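Multisubunit Na+/H+ antiporter, D subunit (Anoxybacillus flavithermus, PDB 6Z16) is a membrane subunit of a multisubunit Na+/H+ antiporter and probably takes part in exchanging sodium ions for protons across the cell membrane. Local coordinates at residues I56-V61 with T71-S76; L80-T85 with G119-F124; L331-M336 with L378-I383; K337-L342 with F447-L452. All coordinates share one frame; numbering follows the deposited sequence.

Contact 1. Residues I56-V61 with T71-S76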
loop_
_atom_site.group_PDB
_atom_site.type_symbol
_atom_site.label_atom_id
_atom_site.label_comp_id
_atom_site.label_asym_id
_atom_site.label_seq_id
_atom_site.Cartn_x
_atom_site.Cartn_y
_atom_site.Cartn_z
ATOM N N ILE D 56 16.046 -27.757 53.491
ATOM C CA ILE D 56 16.032 -28.307 52.144
ATOM C C ILE D 56 15.628 -27.231 51.143
ATOM O O ILE D 56 14.718 -26.430 51.392
ATOM C CB ILE D 56 15.093 -29.527 52.127
ATOM C CG1 ILE D 56 14.918 -30.126 50.734
ATOM C CG2 ILE D 56 13.789 -29.223 52.838
ATOM C CD1 ILE D 56 14.136 -31.406 50.765
ATOM N N GLN D 57 16.333 -27.185 50.013
ATOM C CA GLN D 57 16.208 -26.087 49.063
ATOM C C GLN D 57 15.240 -26.470 47.951
ATOM O O GLN D 57 15.470 -27.445 47.233
ATOM C CB GLN D 57 17.573 -25.721 48.485
ATOM C CG GLN D 57 18.560 -25.187 49.507
ATOM C CD GLN D 57 18.106 -23.899 50.152
ATOM O OE1 GLN D 57 17.746 -23.874 51.326
ATOM N NE2 GLN D 57 18.117 -22.820 49.385
ATOM N N THR D 58 14.159 -25.710 47.813
ATOM C CA THR D 58 13.181 -25.924 46.755
ATOM C C THR D 58 13.082 -24.677 45.894
ATOM O O THR D 58 12.994 -23.562 46.413
ATOM C CB THR D 58 11.799 -26.259 47.317
ATOM O OG1 THR D 58 11.334 -25.174 48.127
ATOM C CG2 THR D 58 11.850 -27.516 48.153
ATOM N N LEU D 59 13.081 -24.864 44.578
ATOM C CA LEU D 59 12.939 -23.753 43.649
ATOM C C LEU D 59 11.936 -24.103 42.566
ATOM O O LEU D 59 12.137 -25.061 41.816
ATOM C CB LEU D 59 14.270 -23.375 43.006
ATOM C CG LEU D 59 14.082 -22.181 42.075
ATOM C CD1 LEU D 59 13.589 -20.955 42.828
ATOM C CD2 LEU D 59 15.360 -21.866 41.426
ATOM N N ASN D 60 10.869 -23.319 42.485
ATOM C CA ASN D 60 9.972 -23.385 41.347
ATOM C C ASN D 60 10.651 -22.720 40.160
ATOM O O ASN D 60 11.257 -21.658 40.308
ATOM C CB ASN D 60 8.674 -22.667 41.677
ATOM C CG ASN D 60 8.025 -23.194 42.924
ATOM O OD1 ASN D 60 8.021 -24.387 43.176
ATOM N ND2 ASN D 60 7.474 -22.299 43.719
ATOM N N VAL D 61 10.571 -23.350 38.985
ATOM C CA VAL D 61 11.280 -22.826 37.818
ATOM C C VAL D 61 10.671 -21.503 37.378
ATOM O O VAL D 61 11.290 -20.449 37.527
ATOM C CB VAL D 61 11.307 -23.859 36.681
ATOM C CG1 VAL D 61 11.876 -23.245 35.433
ATOM C CG2 VAL D 61 12.171 -25.027 37.083
ATOM N N THR D 71 9.336 -28.164 39.685
ATOM C CA THR D 71 10.026 -27.796 40.915
ATOM C C THR D 71 11.318 -28.588 41.012
ATOM O O THR D 71 11.320 -29.802 40.803
ATOM C CB THR D 71 9.177 -28.075 42.148
ATOM O OG1 THR D 71 9.007 -29.486 42.289
ATOM C CG2 THR D 71 7.820 -27.435 42.003
ATOM N N LEU D 72 12.407 -27.904 41.326
ATOM C CA LEU D 72 13.691 -28.541 41.554
ATOM C C LEU D 72 13.973 -28.554 43.047
ATOM O O LEU D 72 13.869 -27.521 43.710
ATOM C CB LEU D 72 14.797 -27.806 40.811
ATOM C CG LEU D 72 14.750 -27.846 39.297
ATOM C CD1 LEU D 72 15.865 -26.996 38.761
ATOM C CD2 LEU D 72 14.882 -29.261 38.806
ATOM N N VAL D 73 14.310 -29.724 43.577
ATOM C CA VAL D 73 14.515 -29.902 45.007
ATOM C C VAL D 73 15.915 -30.445 45.229
ATOM O O VAL D 73 16.288 -31.470 44.649
ATOM C CB VAL D 73 13.468 -30.844 45.625
ATOM C CG1 VAL D 73 13.731 -31.016 47.093
ATOM C CG2 VAL D 73 12.086 -30.308 45.413
ATOM N N SER D 74 16.690 -29.753 46.056
ATOM C CA SER D 74 17.978 -30.239 46.525
ATOM C C SER D 74 17.873 -30.460 48.025
ATOM O O SER D 74 17.722 -29.503 48.795
ATOM C CB SER D 74 19.101 -29.266 46.189
ATOM O OG SER D 74 20.342 -29.779 46.622
ATOM N N ASP D 75 17.889 -31.728 48.420
ATOM C CA ASP D 75 18.118 -32.138 49.792
ATOM C C ASP D 75 19.600 -32.464 49.950
ATOM O O ASP D 75 20.409 -32.194 49.060
ATOM C CB ASP D 75 17.203 -33.304 50.159
ATOM C CG ASP D 75 17.259 -34.433 49.152
ATOM O OD1 ASP D 75 17.894 -34.267 48.091
ATOM O OD2 ASP D 75 16.669 -35.498 49.428
ATOM N N SER D 76 19.977 -33.052 51.082
ATOM C CA SER D 76 21.396 -33.233 51.348
ATOM C C SER D 76 21.989 -34.384 50.548
ATOM O O SER D 76 23.158 -34.312 50.149
ATOM C CB SER D 76 21.623 -33.439 52.840
ATOM O OG SER D 76 23.002 -33.540 53.123
#

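Contact 2. Residues L80-T85 with G119-F124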
loop_
_atom_site.group_PDB
_atom_site.type_symbol
_atom_site.label_atom_id
_atom_site.label_comp_id
_atom_site.label_asym_id
_atom_site.label_seq_id
_atom_site.Cartn_x
_atom_site.Cartn_y
_atom_site.Cartn_z
ATOM N N LEU D 80 25.177 -34.089 47.969
ATOM C CA LEU D 80 26.333 -34.976 48.081
ATOM C C LEU D 80 26.622 -35.694 46.771
ATOM O O LEU D 80 27.786 -35.826 46.370
ATOM C CB LEU D 80 26.106 -35.992 49.199
ATOM C CG LEU D 80 26.171 -35.487 50.635
ATOM C CD1 LEU D 80 25.642 -36.535 51.578
ATOM C CD2 LEU D 80 27.596 -35.150 50.978
ATOM N N LEU D 81 25.572 -36.147 46.082
ATOM C CA LEU D 81 25.760 -36.824 44.802
ATOM C C LEU D 81 26.254 -35.876 43.720
ATOM O O LEU D 81 27.054 -36.277 42.866
ATOM C CB LEU D 81 24.457 -37.493 44.384
ATOM C CG LEU D 81 24.116 -38.711 45.233
ATOM C CD1 LEU D 81 22.689 -39.145 45.037
ATOM C CD2 LEU D 81 25.054 -39.828 44.860
ATOM N N VAL D 82 25.828 -34.611 43.769
ATOM C CA VAL D 82 26.314 -33.612 42.822
ATOM C C VAL D 82 27.794 -33.317 43.048
ATOM O O VAL D 82 28.577 -33.249 42.089
ATOM C CB VAL D 82 25.443 -32.346 42.916
ATOM C CG1 VAL D 82 26.113 -31.192 42.265
ATOM C CG2 VAL D 82 24.127 -32.577 42.213
ATOM N N LEU D 83 28.207 -33.174 44.314
ATOM C CA LEU D 83 29.615 -32.928 44.618
ATOM C C LEU D 83 30.494 -34.117 44.236
ATOM O O LEU D 83 31.595 -33.934 43.692
ATOM C CB LEU D 83 29.769 -32.597 46.099
ATOM C CG LEU D 83 31.178 -32.305 46.603
ATOM C CD1 LEU D 83 31.761 -31.093 45.919
ATOM C CD2 LEU D 83 31.164 -32.103 48.091
ATOM N N THR D 84 30.006 -35.337 44.477
ATOM C CA THR D 84 30.743 -36.537 44.090
ATOM C C THR D 84 30.879 -36.634 42.576
ATOM O O THR D 84 31.957 -36.967 42.059
ATOM C CB THR D 84 30.033 -37.771 44.648
ATOM O OG1 THR D 84 29.847 -37.619 46.057
ATOM C CG2 THR D 84 30.848 -39.018 44.402
ATOM N N THR D 85 29.800 -36.298 41.855
ATOM C CA THR D 85 29.820 -36.241 40.397
ATOM C C THR D 85 30.833 -35.223 39.892
ATOM O O THR D 85 31.560 -35.483 38.926
ATOM C CB THR D 85 28.418 -35.887 39.895
ATOM O OG1 THR D 85 27.479 -36.868 40.350
ATOM C CG2 THR D 85 28.379 -35.814 38.387
ATOM N N GLY D 119 23.361 -34.201 32.182
ATOM C CA GLY D 119 22.329 -35.209 32.369
ATOM C C GLY D 119 22.322 -35.808 33.761
ATOM O O GLY D 119 21.271 -35.889 34.405
ATOM N N VAL D 120 23.503 -36.183 34.271
ATOM C CA VAL D 120 23.530 -36.795 35.602
ATOM C C VAL D 120 23.216 -35.767 36.694
ATOM O O VAL D 120 22.435 -36.059 37.610
ATOM C CB VAL D 120 24.851 -37.546 35.870
ATOM C CG1 VAL D 120 24.979 -38.726 34.958
ATOM C CG2 VAL D 120 26.040 -36.686 35.685
ATOM N N ASN D 121 23.755 -34.538 36.590
ATOM C CA ASN D 121 23.484 -33.530 37.608
ATOM C C ASN D 121 22.033 -33.092 37.600
ATOM O O ASN D 121 21.482 -32.789 38.659
ATOM C CB ASN D 121 24.386 -32.314 37.422
ATOM C CG ASN D 121 25.796 -32.558 37.888
ATOM O OD1 ASN D 121 26.017 -33.172 38.926
ATOM N ND2 ASN D 121 26.761 -32.067 37.129
ATOM N N GLY D 122 21.390 -33.081 36.433
ATOM C CA GLY D 122 19.972 -32.792 36.397
ATOM C C GLY D 122 19.135 -33.932 36.923
ATOM O O GLY D 122 18.062 -33.706 37.491
ATOM N N ALA D 123 19.609 -35.169 36.752
ATOM C CA ALA D 123 18.873 -36.313 37.269
ATOM C C ALA D 123 18.910 -36.382 38.788
ATOM O O ALA D 123 17.922 -36.798 39.401
ATOM C CB ALA D 123 19.422 -37.598 36.662
ATOM N N PHE D 124 20.018 -35.972 39.421
ATOM C CA PHE D 124 20.053 -36.042 40.882
ATOM C C PHE D 124 19.191 -34.970 41.537
ATOM O O PHE D 124 18.716 -35.171 42.657
ATOM C CB PHE D 124 21.477 -35.949 41.431
ATOM C CG PHE D 124 22.333 -37.127 41.097
ATOM C CD1 PHE D 124 22.005 -38.383 41.561
ATOM C CD2 PHE D 124 23.508 -36.965 40.392
ATOM C CE1 PHE D 124 22.795 -39.470 41.261
ATOM C CE2 PHE D 124 24.310 -38.047 40.090
ATOM C CZ PHE D 124 23.955 -39.300 40.527
#

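Contact 3. Residues L331-M336 with L378-I383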
loop_
_atom_site.group_PDB
_atom_site.type_symbol
_atom_site.label_atom_id
_atom_site.label_comp_id
_atom_site.label_asym_id
_atom_site.label_seq_id
_atom_site.Cartn_x
_atom_site.Cartn_y
_atom_site.Cartn_z
ATOM N N LEU D 331 28.522 -43.247 47.985
ATOM C CA LEU D 331 29.497 -42.195 47.686
ATOM C C LEU D 331 30.887 -42.775 47.439
ATOM O O LEU D 331 31.531 -42.490 46.405
ATOM C CB LEU D 331 29.539 -41.191 48.835
ATOM C CG LEU D 331 28.236 -40.473 49.177
ATOM C CD1 LEU D 331 28.428 -39.591 50.393
ATOM C CD2 LEU D 331 27.710 -39.670 48.012
ATOM N N GLN D 332 31.345 -43.641 48.360
ATOM C CA GLN D 332 32.690 -44.180 48.200
ATOM C C GLN D 332 32.778 -45.119 47.006
ATOM O O GLN D 332 33.839 -45.219 46.386
ATOM C CB GLN D 332 33.160 -44.880 49.483
ATOM C CG GLN D 332 32.505 -46.211 49.838
ATOM C CD GLN D 332 33.227 -47.408 49.228
ATOM O OE1 GLN D 332 34.434 -47.366 48.992
ATOM N NE2 GLN D 332 32.485 -48.470 48.955
ATOM N N ASP D 333 31.672 -45.767 46.625
ATOM C CA ASP D 333 31.746 -46.698 45.512
ATOM C C ASP D 333 31.772 -45.987 44.172
ATOM O O ASP D 333 32.444 -46.471 43.255
ATOM C CB ASP D 333 30.587 -47.686 45.570
ATOM C CG ASP D 333 30.728 -48.788 44.552
ATOM O OD1 ASP D 333 31.665 -49.603 44.688
ATOM O OD2 ASP D 333 29.894 -48.862 43.629
ATOM N N MET D 334 31.067 -44.853 44.045
ATOM C CA MET D 334 31.221 -44.001 42.863
ATOM C C MET D 334 32.677 -43.598 42.661
ATOM O O MET D 334 33.268 -43.842 41.585
ATOM C CB MET D 334 30.358 -42.750 43.005
ATOM C CG MET D 334 28.874 -42.993 42.980
ATOM S SD MET D 334 27.946 -41.505 43.368
ATOM C CE MET D 334 28.242 -40.532 41.899
ATOM N N VAL D 335 33.281 -43.032 43.722
ATOM C CA VAL D 335 34.671 -42.570 43.645
ATOM C C VAL D 335 35.620 -43.730 43.343
ATOM O O VAL D 335 36.511 -43.624 42.485
ATOM C CB VAL D 335 35.052 -41.844 44.949
ATOM C CG1 VAL D 335 36.510 -41.446 44.940
ATOM C CG2 VAL D 335 34.171 -40.627 45.156
ATOM N N MET D 336 35.372 -44.884 43.961
ATOM C CA MET D 336 36.297 -46.003 43.887
ATOM C C MET D 336 36.249 -46.695 42.532
ATOM O O MET D 336 37.290 -47.118 42.016
ATOM C CB MET D 336 35.977 -46.987 45.008
ATOM C CG MET D 336 37.055 -48.002 45.274
ATOM S SD MET D 336 38.546 -47.144 45.770
ATOM C CE MET D 336 37.970 -46.409 47.287
ATOM N N LEU D 378 42.496 -52.731 48.651
ATOM C CA LEU D 378 42.094 -52.922 50.041
ATOM C C LEU D 378 40.996 -51.953 50.455
ATOM O O LEU D 378 40.210 -52.263 51.352
ATOM C CB LEU D 378 43.291 -52.770 50.971
ATOM C CG LEU D 378 44.436 -53.760 50.843
ATOM C CD1 LEU D 378 45.494 -53.365 51.834
ATOM C CD2 LEU D 378 43.968 -55.172 51.084
ATOM N N SER D 379 40.922 -50.783 49.825
ATOM C CA SER D 379 39.824 -49.873 50.112
ATOM C C SER D 379 38.536 -50.304 49.433
ATOM O O SER D 379 37.447 -50.009 49.937
ATOM C CB SER D 379 40.200 -48.462 49.680
ATOM O OG SER D 379 40.422 -48.428 48.288
ATOM N N LEU D 380 38.643 -50.982 48.289
ATOM C CA LEU D 380 37.465 -51.555 47.653
ATOM C C LEU D 380 36.871 -52.671 48.499
ATOM O O LEU D 380 35.644 -52.774 48.624
ATOM C CB LEU D 380 37.824 -52.083 46.268
ATOM C CG LEU D 380 36.619 -52.640 45.517
ATOM C CD1 LEU D 380 35.643 -51.522 45.213
ATOM C CD2 LEU D 380 37.002 -53.392 44.271
ATOM N N ALA D 381 37.729 -53.508 49.091
ATOM C CA ALA D 381 37.242 -54.648 49.865
ATOM C C ALA D 381 36.497 -54.217 51.122
ATOM O O ALA D 381 35.436 -54.767 51.430
ATOM C CB ALA D 381 38.398 -55.561 50.241
ATOM N N GLY D 382 37.021 -53.237 51.854
ATOM C CA GLY D 382 36.368 -52.788 53.070
ATOM C C GLY D 382 37.189 -52.957 54.334
ATOM O O GLY D 382 36.637 -53.172 55.415
ATOM N N ILE D 383 38.506 -52.869 54.204
ATOM C CA ILE D 383 39.426 -52.935 55.347
ATOM C C ILE D 383 39.317 -51.647 56.160
ATOM O O ILE D 383 39.304 -50.556 55.566
ATOM C CB ILE D 383 40.856 -53.193 54.843
ATOM C CG1 ILE D 383 41.055 -54.686 54.546
ATOM C CG2 ILE D 383 41.944 -52.664 55.762
ATOM C CD1 ILE D 383 40.755 -55.116 53.131
#

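Contact 4. Residues K337-L342 with F447-L452. With PTY (phosphatidylethanolamine), chain Z.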
loop_
_atom_site.group_PDB
_atom_site.type_symbol
_atom_site.label_atom_id
_atom_site.label_comp_id
_atom_site.label_asym_id
_atom_site.label_seq_id
_atom_site.Cartn_x
_atom_site.Cartn_y
_atom_site.Cartn_z
ATOM N N LYS D 337 35.062 -46.810 41.930
ATOM C CA LYS D 337 34.988 -47.452 40.623
ATOM C C LYS D 337 35.566 -46.569 39.529
ATOM O O LYS D 337 36.217 -47.092 38.605
ATOM C CB LYS D 337 33.555 -47.851 40.296
ATOM C CG LYS D 337 33.036 -48.882 41.253
ATOM C CD LYS D 337 33.764 -50.193 41.112
ATOM C CE LYS D 337 33.424 -51.072 42.281
ATOM N NZ LYS D 337 31.973 -51.298 42.371
ATOM N N ALA D 338 35.383 -45.240 39.631
ATOM C CA ALA D 338 36.087 -44.351 38.703
ATOM C C ALA D 338 37.607 -44.485 38.838
ATOM O O ALA D 338 38.328 -44.575 37.825
ATOM C CB ALA D 338 35.650 -42.908 38.928
ATOM N N MET D 339 38.097 -44.572 40.085
ATOM C CA MET D 339 39.524 -44.746 40.356
ATOM C C MET D 339 40.068 -46.036 39.755
ATOM O O MET D 339 41.149 -46.045 39.149
ATOM C CB MET D 339 39.734 -44.763 41.864
ATOM C CG MET D 339 41.150 -44.706 42.356
ATOM S SD MET D 339 41.130 -45.164 44.090
ATOM C CE MET D 339 40.001 -43.936 44.719
ATOM N N LEU D 340 39.329 -47.134 39.913
ATOM C CA LEU D 340 39.818 -48.424 39.441
ATOM C C LEU D 340 39.830 -48.516 37.928
ATOM O O LEU D 340 40.734 -49.148 37.366
ATOM C CB LEU D 340 38.990 -49.553 40.032
ATOM C CG LEU D 340 39.279 -49.747 41.512
ATOM C CD1 LEU D 340 38.326 -50.740 42.094
ATOM C CD2 LEU D 340 40.710 -50.205 41.697
ATOM N N PHE D 341 38.863 -47.888 37.246
ATOM C CA PHE D 341 38.965 -47.864 35.789
ATOM C C PHE D 341 40.145 -47.032 35.307
ATOM O O PHE D 341 40.782 -47.395 34.306
ATOM C CB PHE D 341 37.682 -47.363 35.143
ATOM C CG PHE D 341 36.594 -48.368 35.121
ATOM C CD1 PHE D 341 36.743 -49.519 34.378
ATOM C CD2 PHE D 341 35.401 -48.136 35.770
ATOM C CE1 PHE D 341 35.747 -50.448 34.323
ATOM C CE2 PHE D 341 34.399 -49.058 35.719
ATOM C CZ PHE D 341 34.570 -50.219 34.989
ATOM N N LEU D 342 40.476 -45.944 36.012
ATOM C CA LEU D 342 41.657 -45.180 35.606
ATOM C C LEU D 342 42.952 -45.968 35.841
ATOM O O LEU D 342 43.879 -45.905 35.016
ATOM C CB LEU D 342 41.675 -43.839 36.328
ATOM C CG LEU D 342 40.499 -42.925 35.981
ATOM C CD1 LEU D 342 40.528 -41.633 36.769
ATOM C CD2 LEU D 342 40.441 -42.665 34.498
ATOM N N PHE D 447 48.412 -38.685 38.155
ATOM C CA PHE D 447 48.035 -37.722 39.184
ATOM C C PHE D 447 46.535 -37.539 39.454
ATOM O O PHE D 447 46.188 -37.330 40.622
ATOM C CB PHE D 447 48.661 -36.365 38.868
ATOM C CG PHE D 447 50.154 -36.367 38.907
ATOM C CD1 PHE D 447 50.824 -36.374 40.116
ATOM C CD2 PHE D 447 50.891 -36.334 37.736
ATOM C CE1 PHE D 447 52.207 -36.370 40.156
ATOM C CE2 PHE D 447 52.270 -36.325 37.767
ATOM C CZ PHE D 447 52.930 -36.344 38.978
ATOM N N PRO D 448 45.612 -37.574 38.473
ATOM C CA PRO D 448 44.189 -37.598 38.862
ATOM C C PRO D 448 43.793 -38.859 39.605
ATOM O O PRO D 448 42.928 -38.806 40.492
ATOM C CB PRO D 448 43.455 -37.495 37.522
ATOM C CG PRO D 448 44.394 -36.866 36.640
ATOM C CD PRO D 448 45.727 -37.358 37.015
ATOM N N VAL D 449 44.437 -39.982 39.288
ATOM C CA VAL D 449 44.197 -41.226 40.003
ATOM C C VAL D 449 44.697 -41.113 41.434
ATOM O O VAL D 449 44.035 -41.560 42.380
ATOM C CB VAL D 449 44.885 -42.380 39.263
ATOM C CG1 VAL D 449 44.442 -43.691 39.826
ATOM C CG2 VAL D 449 44.630 -42.277 37.789
ATOM N N LEU D 450 45.867 -40.495 41.614
ATOM C CA LEU D 450 46.376 -40.255 42.958
ATOM C C LEU D 450 45.511 -39.266 43.726
ATOM O O LEU D 450 45.360 -39.406 44.941
ATOM C CB LEU D 450 47.815 -39.759 42.893
ATOM C CG LEU D 450 48.810 -40.796 42.381
ATOM C CD1 LEU D 450 50.184 -40.190 42.205
ATOM C CD2 LEU D 450 48.859 -41.976 43.318
ATOM N N PHE D 451 44.921 -38.286 43.037
ATOM C CA PHE D 451 44.002 -37.353 43.686
ATOM C C PHE D 451 42.749 -38.060 44.183
ATOM O O PHE D 451 42.293 -37.819 45.312
ATOM C CB PHE D 451 43.646 -36.232 42.708
ATOM C CG PHE D 451 42.678 -35.222 43.256
ATOM C CD1 PHE D 451 43.070 -34.329 44.236
ATOM C CD2 PHE D 451 41.390 -35.141 42.755
ATOM C CE1 PHE D 451 42.186 -33.393 44.731
ATOM C CE2 PHE D 451 40.498 -34.204 43.242
ATOM C CZ PHE D 451 40.898 -33.328 44.232
ATOM N N LEU D 452 42.196 -38.959 43.362
ATOM C CA LEU D 452 41.046 -39.754 43.790
ATOM C C LEU D 452 41.399 -40.676 44.951
ATOM O O LEU D 452 40.598 -40.849 45.878
ATOM C CB LEU D 452 40.498 -40.561 42.617
ATOM C CG LEU D 452 39.793 -39.774 41.523
ATOM C CD1 LEU D 452 39.452 -40.709 40.397
ATOM C CD2 LEU D 452 38.543 -39.108 42.065
HETATM C C1 PTY Z . 47.371 -30.269 31.372
HETATM C C2 PTY Z . 50.330 -35.240 26.373
HETATM C C3 PTY Z . 49.392 -34.084 26.768
HETATM O O4 PTY Z . 47.190 -29.505 32.587
HETATM C C5 PTY Z . 48.531 -30.155 29.178
HETATM C C6 PTY Z . 48.554 -29.729 30.620
HETATM O O7 PTY Z . 49.753 -30.299 31.230
HETATM C C8 PTY Z . 50.834 -29.512 31.329
HETATM O O10 PTY Z . 50.884 -28.389 30.907
HETATM C C11 PTY Z . 51.952 -30.215 32.039
HETATM C C12 PTY Z . 51.531 -30.731 33.408
HETATM C C13 PTY Z . 52.602 -31.545 34.119
HETATM C C14 PTY Z . 52.072 -32.254 35.356
HETATM C C15 PTY Z . 51.393 -31.320 36.343
HETATM C C16 PTY Z . 50.374 -31.998 37.239
HETATM C C17 PTY Z . 49.143 -32.483 36.493
HETATM C C18 PTY Z . 48.077 -33.072 37.396
HETATM C C19 PTY Z . 47.633 -32.142 38.507
HETATM C C20 PTY Z . 47.178 -32.867 39.761
HETATM C C21 PTY Z . 45.921 -33.695 39.587
HETATM C C22 PTY Z . 44.660 -32.868 39.483
HETATM C C23 PTY Z . 43.397 -33.700 39.439
HETATM C C24 PTY Z . 42.140 -32.902 39.718
HETATM C C30 PTY Z . 47.271 -30.180 33.729
HETATM C C31 PTY Z . 46.855 -29.340 34.897
HETATM O O30 PTY Z . 47.610 -31.327 33.800
HETATM C C32 PTY Z . 45.458 -29.708 35.372
HETATM C C33 PTY Z . 45.071 -29.100 36.708
HETATM C C34 PTY Z . 43.753 -29.650 37.223
HETATM C C35 PTY Z . 43.371 -29.210 38.622
HETATM C C36 PTY Z . 43.100 -27.725 38.759
HETATM C C37 PTY Z . 42.575 -27.327 40.131
HETATM C C38 PTY Z . 42.343 -25.833 40.295
HETATM P P1 PTY Z . 50.158 -32.068 28.327
HETATM O O11 PTY Z . 49.881 -33.601 28.041
HETATM O O12 PTY Z . 51.306 -32.007 29.325
HETATM O O13 PTY Z . 50.381 -31.316 27.076
HETATM O O14 PTY Z . 48.853 -31.557 29.092
HETATM N N1 PTY Z . 49.684 -36.055 25.341
#

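Contact 1. Residues I56-V61 with T71-S76
Gln-57 pairs with Ser-74, and two residues on Leu-59 pairs with Leu-72, each couple trading two backbone hydrogen bonds; strands 57-60 and 71-74 thus form an antiparallel beta hairpin, their directions 167° apart. The straightest of the four, Leu-72 N to Leu-59 O, spans 2.9 Å with 172° at the hydrogen. Thr-58 with Val-73 lies between these couples and Asn-60 with Thr-71 beyond the second; both are non-hydrogen-bonded pairs with their side chains on one face. There Thr-58 CG2 lies 3.9 Å from Val-73 CG2, the two side chains side by side and pointing the same way.

Ile-56, just ahead of the strand, can be followed outward. CB carries CG1 anti to the backbone N (chi1 176°), which brings CG1 to 3.5 Å from Ser-74 O. One bond further, CD1 reaches Val-73 CG1 and Asp-75 CB, both at 3.7 Å. An alanine here would probably leave Val-73 CG1 and Asp-75 CB without this apolar cover and open a gap at the end of the hairpin.

Asp-75 turns its carboxylate elsewhere, to a salt bridge with Arg-258, and N-caps the helix that follows. Around the hairpin, Ile-56 and Val-73 pack on helix 481-487, Gln-57 and Ser-74 on helix 26-53, and Leu-59 and Leu-72 on Leu-6 near the N terminus.

Contact 2. Residues L80-T85 with G119-F124
With the CA atoms of Val-82 and Asn-121 5.9 Å apart, the segments 80-85 and 119-124 run almost antiparallel, at 168°, their axes 9.5 Å from each other at closest approach. They form an antiparallel helix pair in the transmembrane bundle, joining helix 76-99 to helix 109-124.

Phe-124 and Leu-81 make up one part of the interface. The phenyl ring presents a face to Leu-81, whose CB sits over its centre, 3.9 Å from the centroid, in a CH-pi contact. Leu-81 CD1 continues past the ring atoms CD1 and CE1, 3.6 Å from the first of them, and the two side chains cross at about a right angle. Having its CG anti to the carbonyl carbon (chi1 -67°), Phe-124 starts its ring off in the direction of the partner helix.

Asn-121 takes the next place. Across this interface its OD1 meets carbon alone, nearest Val-82 CG2 at 3.8 Å and Thr-85 CG2 at 3.6 Å, in van der Waals contact and not hydrogen bonding. The same Thr-85 methyl meets Val-120 CG2. Leu-81 also packs on Tyr-254 of helix 249-263, and Val-120 on Met-139 of helix 129-148.

Thr-85 OG1, which lies near Phe-124 CE2, donates back into its own helix to Leu-81 O at 2.6 Å, approaching that carbonyl from the face opposite to Thr-85 N.

Contact 3. Residues L331-M336 with L378-I383
Met-336 and Ser-379 meet through the end of the methionine: CE lies 3.3 Å and SD 3.4 Å from Ser-379 OG. The methionine folds to get there. CG leaves anti to the backbone N, and the bends at chi2 (61°) and chi3 (64°) bring SD and then CE round to the serine. Leu-380 takes the inner part of the same side chain, with CD1 3.8 Å from Met-336 CG; these two side chains cross obliquely. One turn earlier on helix 320-351 the touch is lighter: Gln-332 OE1 stands 4.1 Å from Ser-379 O, and Asp-333 OD1 4.4 Å from Leu-380 CD1.

What fixes these groups lies in the next shell. Ser-379 OG is hydrogen-bonded back along its own helix to Ala-376 O, Gln-332 OE1 is hydrogen-bonded to Ser-387 OG, and Asp-333 OD1 forms a salt bridge with Lys-337. Helix 367-381 ends close by: Gly-382 leaves it with phi 119°, where a side chain would jam against the preceding carbonyl O, and Ala-381 O accepts from Lys-392 NZ.

The chain resumes as helix 390-401, so the contact packs an unbroken helix against an interrupted one. Such a discontinuous helix with a lysine near its break, set among buried charges, is consistent with the fold of the antiporter-like subunits of Mrp complexes and complex I.

Contact 4. Residues K337-L342 with F447-L452
Leu-342 and Val-449 make a close side-chain contact between segments 337-342 and 447-452, CB of the leucine lying 3.6 Å from CG2 of the valine. The two helical segments run roughly antiparallel, 151° apart. Leu-342 CD1 also meets Leu-452 CD1 at 3.9 Å, the two side chains crossing at about a right angle. Met-339 reaches Leu-452 as well: its chain bends at chi3 (-57°) and sets CE 3.4 Å from Leu-452 O and 4.0 Å from Leu-452 CB. Packing is looser further back along that methionine, where CG stands 4.3 Å from Val-449 CG1.

Another side of helix 446-461 belongs to lipid. Phe-447 CB touches acyl carbon C18 of phosphatidylethanolamine at 3.7 Å, and C24, at the end of that acyl chain, lies over one face of the Phe-451 ring, 3.8 Å from CD2. An alanine at Phe-451 would keep CB beside C23 but would probably leave C24 without its aromatic seat, the chain end set free to shift. The same lipid is hydrogen-bonded to Tyr-98.

Between the helices, then, the fit rests on apolar side chains and shape; towards the lipid the same dispersion forces hold an acyl chain.

How the contacts relate
From the N terminus, contact 1 comes first: it folds the chain back over the nine-residue loop 62-70. Strand 71-74 then passes directly into helix 76-99, so contact 2 follows in series and closes the longer excursion to helix 109-124. Contacts 3 and 4 both start on helix 320-351 and cross along the chain, since 331-336 and 337-342 are consecutive while their partners, 378-383 and 447-452, come later in the same order. Helix 320-351 thereby ties the interrupted helix to the lipid-facing helix 446-461. It also meets contact 2, where Thr-84 packs on Leu-331 and Val-335. Contacts 3 and 4 touch through Leu-380 and Leu-340; contact 1 stands apart, about 30 Å from both, centre to centre.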